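Local coordinates for protein putative thioesterase II (Thermobifida fusca, PDB 3BBJ) that is a putative type II thioesterase of the acyl-CoA thioesterase family, and probably hydrolyses acyl thioesters with its two hotdog-type domains, at residues Y30-T34 against A35-G39; V44-R47 against S48-E52; D158-A161 against A162-E166. All coordinates share one frame; numbering follows the deposited sequence.

Contact 1: Y30-T34 against A35-G39; sequences YLIGT and AMNGG
Tyr30 and Asn37, then Ile32 and Ala35, join the two arms of a tight backbone loop by two hydrogen bonds, while Leu31 and Met36 pack together at the single beta bridge between them. The first bond runs from Asn37 N to Tyr30 O, 3.0 Å long and nearly straight at the hydrogen (167°), with the donor somewhat tilted from the carbonyl plane. The second, from Ile32 N to Ala35 O, has the same length, and its donor lies almost on the continuation of the Ala35 C=O bond. Gly33 and Thr34 form the bend; Gly33 has a positive phi of 132°, where a CB would collide with the preceding carbonyl oxygen.

The apolar contact is made by the selenomethionine at Met36. Its chain bends at chi2 (-79°), which brings CE to 3.4 Å from Leu31 CD2, tighter than normal van der Waals contact. The same leucine methyl also meets Met36 SE at 3.8 Å. Cutting Leu31 back to an alanine removes this methyl, and is likely to open a gap beside Met36 CE and set the selenomethionine end free to turn. Ile32 CG2 rests on Asn37 CB at 3.8 Å, the two side chains crossing at about a right angle.

Asn37 occupies the N-cap of helix 38-51: its OD1 accepts a hydrogen bond from Tyr40 N, and its ND2 donates to Asp200 O. Asn37 thus links loop and helix, its backbone closing one end of the loop and its side chain capping the helix, which is consistent with a fixed path into helix 38-51.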
loop_
_atom_site.group_PDB
_atom_site.type_symbol
_atom_site.label_atom_id
_atom_site.label_comp_id
_atom_site.label_asym_id
_atom_site.label_seq_id
_atom_site.Cartn_x
_atom_site.Cartn_y
_atom_site.Cartn_z
ATOM N N TYR A 30 -18.792 -5.289 -16.193
ATOM C CA TYR A 30 -17.485 -5.235 -15.520
ATOM C C TYR A 30 -17.165 -6.540 -14.802
ATOM O O TYR A 30 -16.241 -6.598 -13.976
ATOM C CB TYR A 30 -17.424 -4.038 -14.565
ATOM C CG TYR A 30 -17.430 -2.711 -15.312
ATOM C CD1 TYR A 30 -18.628 -2.115 -15.689
ATOM C CD2 TYR A 30 -16.243 -2.089 -15.691
ATOM C CE1 TYR A 30 -18.645 -0.918 -16.386
ATOM C CE2 TYR A 30 -16.252 -0.885 -16.397
ATOM C CZ TYR A 30 -17.462 -0.313 -16.743
ATOM O OH TYR A 30 -17.512 0.867 -17.440
ATOM N N LEU A 31 -17.911 -7.597 -15.151
ATOM C CA LEU A 31 -17.687 -8.911 -14.570
ATOM C C LEU A 31 -16.467 -9.489 -15.236
ATOM O O LEU A 31 -16.249 -9.286 -16.431
ATOM C CB LEU A 31 -18.884 -9.843 -14.783
ATOM C CG LEU A 31 -20.159 -9.620 -13.960
ATOM C CD1 LEU A 31 -21.280 -10.482 -14.538
ATOM C CD2 LEU A 31 -19.984 -9.913 -12.463
ATOM N N ILE A 32 -15.666 -10.181 -14.442
ATOM C CA ILE A 32 -14.512 -10.899 -14.940
ATOM C C ILE A 32 -14.746 -12.422 -14.806
ATOM O O ILE A 32 -13.825 -13.181 -14.584
ATOM C CB ILE A 32 -13.229 -10.480 -14.155
ATOM C CG1 ILE A 32 -13.384 -10.726 -12.656
ATOM C CG2 ILE A 32 -12.905 -9.049 -14.381
ATOM C CD1 ILE A 32 -12.078 -10.603 -11.896
ATOM N N GLY A 33 -15.976 -12.862 -14.978
ATOM C CA GLY A 33 -16.372 -14.211 -14.611
ATOM C C GLY A 33 -17.649 -14.063 -13.813
ATOM O O GLY A 33 -18.589 -13.419 -14.288
ATOM N N THR A 34 -17.698 -14.650 -12.616
ATOM C CA THR A 34 -18.877 -14.520 -11.749
ATOM C C THR A 34 -18.767 -13.339 -10.762
ATOM O O THR A 34 -19.763 -12.941 -10.129
ATOM C CB THR A 34 -19.128 -15.813 -10.950
ATOM O OG1 THR A 34 -17.981 -16.120 -10.139
ATOM C CG2 THR A 34 -19.468 -16.988 -11.898
ATOM N N ALA A 35 -17.557 -12.795 -10.621
ATOM C CA ALA A 35 -17.324 -11.664 -9.718
ATOM C C ALA A 35 -17.063 -10.388 -10.496
ATOM O O ALA A 35 -16.546 -10.414 -11.601
ATOM C CB ALA A 35 -16.161 -11.955 -8.776
HETATM N N MSE A 36 -17.421 -9.264 -9.895
HETATM C CA MSE A 36 -17.077 -7.953 -10.440
HETATM C C MSE A 36 -15.593 -7.639 -10.299
HETATM O O MSE A 36 -14.952 -7.972 -9.305
HETATM C CB MSE A 36 -17.849 -6.896 -9.692
HETATM C CG MSE A 36 -19.324 -6.972 -9.925
HETATM SE SE MSE A 36 -19.699 -6.173 -11.615
HETATM C CE MSE A 36 -21.356 -6.887 -11.812
ATOM N N ASN A 37 -15.045 -6.974 -11.301
ATOM C CA ASN A 37 -13.673 -6.465 -11.225
ATOM C C ASN A 37 -13.518 -5.546 -9.979
ATOM O O ASN A 37 -14.405 -4.718 -9.679
ATOM C CB ASN A 37 -13.336 -5.720 -12.521
ATOM C CG ASN A 37 -12.088 -4.860 -12.400
ATOM O OD1 ASN A 37 -12.177 -3.657 -12.133
ATOM N ND2 ASN A 37 -10.923 -5.470 -12.590
ATOM N N GLY A 38 -12.401 -5.713 -9.258
ATOM C CA GLY A 38 -12.131 -4.979 -8.032
ATOM C C GLY A 38 -12.024 -3.472 -8.231
ATOM O O GLY A 38 -12.563 -2.700 -7.438
ATOM N N GLY A 39 -11.339 -3.054 -9.290
ATOM C CA GLY A 39 -11.175 -1.638 -9.599
ATOM C C GLY A 39 -12.483 -0.901 -9.819
ATOM O O GLY A 39 -12.604 0.288 -9.499
#

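Contact 2: V44-R47 against S48-E52; sequences VLQR and SALAE
Ser48 and Leu45 meet through the serine hydroxyl, which donates back to the carbonyl of Leu45 one turn earlier. Ser48 OG lies 2.4 Å from Leu45 O, very short for such a bond, so its exact length is doubtful. The torsion that permits it sets OG between the backbone N and the carbonyl carbon (chi1 60°), folding it back over the preceding turn. Leu45 O also accepts Ala49 N at 3.1 Å, so it would serve two donors if the short hydroxyl bond is taken at face value.

Most of the remaining polar links are i to i+4 helix bonds: Ser48 N to Val44 O, Leu50 N to Gln46 O at 3.1 Å with 161° at the hydrogen, and Ala51 N to Arg47 O. An i to i+3 exception is the weak bond from Ala49 N to Gln46 O, bent to 122°.

Apolar contact is lighter. Gln46 and Leu50 lie side by side and point the same way, Gln46 CG standing 4.0 Å from Leu50 CD1. Leu50 CG also covers Gln46 O at 3.5 Å. Beyond this aliphatic part, the amide of Gln46 reaches out of the helix, where NE2 bonds to Leu192 O.

As in hotdog folds, a long helix lies against antiparallel strands: Leu45 and Ala49 touch strands 88-96 and 99-109, Gln46 reaches strand 57-65, and Ser48 packs on strand 72-82 while its OG bonds to Thr92 OG1 of strand 88-96.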
loop_
_atom_site.group_PDB
_atom_site.type_symbol
_atom_site.label_atom_id
_atom_site.label_comp_id
_atom_site.label_asym_id
_atom_site.label_seq_id
_atom_site.Cartn_x
_atom_site.Cartn_y
_atom_site.Cartn_z
ATOM N N VAL A 44 -16.541 3.163 -7.410
ATOM C CA VAL A 44 -17.819 3.446 -6.768
ATOM C C VAL A 44 -17.612 3.883 -5.318
ATOM O O VAL A 44 -18.247 4.837 -4.853
ATOM C CB VAL A 44 -18.745 2.206 -6.843
ATOM C CG1 VAL A 44 -19.830 2.261 -5.776
ATOM C CG2 VAL A 44 -19.359 2.084 -8.239
ATOM N N LEU A 45 -16.729 3.193 -4.601
ATOM C CA LEU A 45 -16.451 3.549 -3.224
ATOM C C LEU A 45 -15.738 4.891 -3.173
ATOM O O LEU A 45 -16.015 5.704 -2.292
ATOM C CB LEU A 45 -15.610 2.483 -2.526
ATOM C CG LEU A 45 -16.243 1.137 -2.161
ATOM C CD1 LEU A 45 -15.266 0.389 -1.229
ATOM C CD2 LEU A 45 -17.619 1.296 -1.492
ATOM N N GLN A 46 -14.846 5.149 -4.128
ATOM C CA GLN A 46 -14.163 6.440 -4.159
ATOM C C GLN A 46 -15.173 7.565 -4.233
ATOM O O GLN A 46 -14.993 8.593 -3.568
ATOM C CB GLN A 46 -13.166 6.538 -5.329
ATOM C CG GLN A 46 -12.452 7.904 -5.423
ATOM C CD GLN A 46 -11.350 7.938 -6.480
ATOM O OE1 GLN A 46 -10.350 7.237 -6.368
ATOM N NE2 GLN A 46 -11.524 8.785 -7.502
ATOM N N ARG A 47 -16.207 7.379 -5.064
ATOM C CA ARG A 47 -17.250 8.394 -5.256
ATOM C C ARG A 47 -17.991 8.711 -3.973
ATOM O O ARG A 47 -18.278 9.869 -3.677
ATOM C CB ARG A 47 -18.271 7.951 -6.317
ATOM C CG ARG A 47 -17.800 8.174 -7.725
ATOM C CD ARG A 47 -18.943 8.313 -8.718
ATOM N NE ARG A 47 -18.526 9.140 -9.849
ATOM C CZ ARG A 47 -17.848 8.711 -10.912
ATOM N NH1 ARG A 47 -17.487 7.443 -11.035
ATOM N NH2 ARG A 47 -17.516 9.574 -11.869
ATOM N N SER A 48 -18.315 7.663 -3.225
ATOM C CA SER A 48 -18.992 7.815 -1.960
ATOM C C SER A 48 -18.162 8.634 -0.987
ATOM O O SER A 48 -18.693 9.455 -0.242
ATOM C CB SER A 48 -19.276 6.439 -1.352
ATOM O OG SER A 48 -18.081 5.707 -1.124
ATOM N N ALA A 49 -16.856 8.407 -0.997
ATOM C CA ALA A 49 -15.965 9.046 -0.043
ATOM C C ALA A 49 -15.791 10.526 -0.312
ATOM O O ALA A 49 -15.784 11.334 0.614
ATOM C CB ALA A 49 -14.624 8.348 -0.028
ATOM N N LEU A 50 -15.629 10.887 -1.574
ATOM C CA LEU A 50 -15.446 12.292 -1.935
ATOM C C LEU A 50 -16.745 13.088 -1.795
ATOM O O LEU A 50 -16.709 14.303 -1.635
ATOM C CB LEU A 50 -14.920 12.411 -3.370
ATOM C CG LEU A 50 -13.561 11.773 -3.656
ATOM C CD1 LEU A 50 -13.295 11.757 -5.158
ATOM C CD2 LEU A 50 -12.495 12.525 -2.920
ATOM N N ALA A 51 -17.886 12.404 -1.888
ATOM C CA ALA A 51 -19.182 13.040 -1.657
ATOM C C ALA A 51 -19.284 13.477 -0.195
ATOM O O ALA A 51 -19.931 14.483 0.123
ATOM C CB ALA A 51 -20.325 12.099 -2.014
ATOM N N GLU A 52 -18.620 12.736 0.688
ATOM C CA GLU A 52 -18.638 13.019 2.124
ATOM C C GLU A 52 -17.522 13.948 2.589
ATOM O O GLU A 52 -17.442 14.268 3.775
ATOM C CB GLU A 52 -18.561 11.699 2.899
ATOM C CG GLU A 52 -19.793 10.808 2.691
ATOM C CD GLU A 52 -21.036 11.324 3.415
ATOM O OE1 GLU A 52 -20.958 11.527 4.648
ATOM O OE2 GLU A 52 -22.087 11.516 2.754
#

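Contact 3: D158-A161 against A162-E166; sequences DSYA and ALARE
Ala162 N, Leu163 N and Ala164 N bond to the carbonyls of Asp158, Ser159 and Tyr160 in turn, the last at 2.8 Å and nearly in line with its C=O, before Arg165 takes a positive phi (61°) and ends the helix in a Schellman motif. Its closing bonds are Arg165 N to Ala162 O at 3.2 Å and a weak one from Glu166 N to Ala161 O at 3.0 Å.

Tyr160 makes one side-chain contact with Ala164. With CG anti to the backbone N (chi1 -174°), the ring swings along the helix until CE1 stands 3.7 Å from Ala164 CB. The Glu166 side chain lies against Ala161, CG reaching 3.8 Å from Ala161 CB and OE2 3.8 Å from Ala161 CA. Its carboxylate is only loosely beside the tyrosine ring, the planes 51° apart and OE2 4.2 Å from Tyr160 CD1. The reversal of the chain at Arg165 is what brings Glu166 alongside the turn it has just left.

Arg133 makes a cation-pi contact with the Tyr160 ring. On the inner side, Ser159 and Leu163 rest on strand 173-180, with Ser159 OG bonded to Ser156 OG and Cys175 N, seating this short surface helix against the strand.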
loop_
_atom_site.group_PDB
_atom_site.type_symbol
_atom_site.label_atom_id
_atom_site.label_comp_id
_atom_site.label_asym_id
_atom_site.label_seq_id
_atom_site.Cartn_x
_atom_site.Cartn_y
_atom_site.Cartn_z
ATOM N N ASP A 158 7.182 -6.247 -26.374
ATOM C CA ASP A 158 7.707 -7.218 -25.424
ATOM C C ASP A 158 6.634 -7.715 -24.461
ATOM O O ASP A 158 6.651 -8.882 -24.053
ATOM C CB ASP A 158 8.872 -6.623 -24.632
ATOM C CG ASP A 158 10.137 -6.519 -25.447
ATOM O OD1 ASP A 158 10.190 -7.137 -26.530
ATOM O OD2 ASP A 158 11.076 -5.828 -24.995
ATOM N N SER A 159 5.718 -6.832 -24.074
ATOM C CA SER A 159 4.641 -7.228 -23.164
ATOM C C SER A 159 3.666 -8.180 -23.854
ATOM O O SER A 159 3.226 -9.180 -23.266
ATOM C CB SER A 159 3.913 -5.999 -22.638
ATOM O OG SER A 159 4.823 -5.193 -21.926
ATOM N N TYR A 160 3.335 -7.865 -25.104
ATOM C CA TYR A 160 2.480 -8.737 -25.911
ATOM C C TYR A 160 3.145 -10.093 -26.044
ATOM O O TYR A 160 2.527 -11.125 -25.796
ATOM C CB TYR A 160 2.255 -8.158 -27.305
ATOM C CG TYR A 160 1.262 -8.957 -28.148
ATOM C CD1 TYR A 160 1.601 -10.201 -28.690
ATOM C CD2 TYR A 160 -0.022 -8.466 -28.390
ATOM C CE1 TYR A 160 0.685 -10.937 -29.448
ATOM C CE2 TYR A 160 -0.939 -9.181 -29.156
ATOM C CZ TYR A 160 -0.583 -10.417 -29.683
ATOM O OH TYR A 160 -1.500 -11.116 -30.443
ATOM N N ALA A 161 4.411 -10.082 -26.444
ATOM C CA ALA A 161 5.173 -11.322 -26.603
ATOM C C ALA A 161 5.106 -12.149 -25.334
ATOM O O ALA A 161 4.979 -13.367 -25.385
ATOM C CB ALA A 161 6.650 -11.031 -26.979
ATOM N N ALA A 162 5.186 -11.475 -24.195
ATOM C CA ALA A 162 5.147 -12.153 -22.897
ATOM C C ALA A 162 3.792 -12.816 -22.640
ATOM O O ALA A 162 3.714 -13.982 -22.273
ATOM C CB ALA A 162 5.467 -11.162 -21.787
ATOM N N LEU A 163 2.725 -12.051 -22.825
ATOM C CA LEU A 163 1.371 -12.546 -22.605
ATOM C C LEU A 163 1.000 -13.657 -23.588
ATOM O O LEU A 163 0.324 -14.614 -23.199
ATOM C CB LEU A 163 0.360 -11.399 -22.719
ATOM C CG LEU A 163 0.432 -10.372 -21.589
ATOM C CD1 LEU A 163 -0.334 -9.115 -21.933
ATOM C CD2 LEU A 163 -0.080 -11.010 -20.319
ATOM N N ALA A 164 1.451 -13.527 -24.843
ATOM C CA ALA A 164 1.209 -14.530 -25.881
ATOM C C ALA A 164 2.191 -15.700 -25.835
ATOM O O ALA A 164 2.150 -16.548 -26.713
ATOM C CB ALA A 164 1.236 -13.883 -27.268
ATOM N N ARG A 165 3.076 -15.737 -24.838
ATOM C CA ARG A 165 4.029 -16.841 -24.643
ATOM C C ARG A 165 5.029 -17.068 -25.801
ATOM O O ARG A 165 5.691 -18.109 -25.841
ATOM C CB ARG A 165 3.278 -18.146 -24.358
ATOM C CG ARG A 165 2.151 -18.029 -23.347
ATOM C CD ARG A 165 2.635 -17.754 -21.924
ATOM N NE ARG A 165 1.703 -16.860 -21.222
ATOM C CZ ARG A 165 1.865 -16.399 -19.985
ATOM N NH1 ARG A 165 2.926 -16.755 -19.264
ATOM N NH2 ARG A 165 0.951 -15.579 -19.463
ATOM N N GLU A 166 5.166 -16.095 -26.711
ATOM C CA GLU A 166 6.069 -16.212 -27.868
ATOM C C GLU A 166 7.490 -15.669 -27.579
ATOM O O GLU A 166 8.223 -15.287 -28.504
ATOM C CB GLU A 166 5.454 -15.509 -29.101
ATOM C CG GLU A 166 5.416 -13.984 -29.001
ATOM C CD GLU A 166 4.603 -13.283 -30.088
ATOM O OE1 GLU A 166 3.637 -13.870 -30.646
ATOM O OE2 GLU A 166 4.930 -12.101 -30.356
#

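In the fold
From the N terminus, the chain leaves strand 21-26 and reaches contact 1, a short loop closed just before helix 38-51. The same helix then carries contact 2 in its last turns, 20 Å from contact 1 between centres, laying helix 38-51 against strands 57-65, 72-82, 88-96 and 99-109. Much later, after strand 151-155, contact 3 ends helix 157-163 in the C-terminal hotdog-type domain. The three follow in series, none nesting in or crossing another, and each is local. Contacts 2 and 3 lie on opposite sides of the chain's centre, about 37 Å apart between centres, whereas contact 1, in the N-terminal domain, reaches toward the C-terminal one through Phe147 and Asp200.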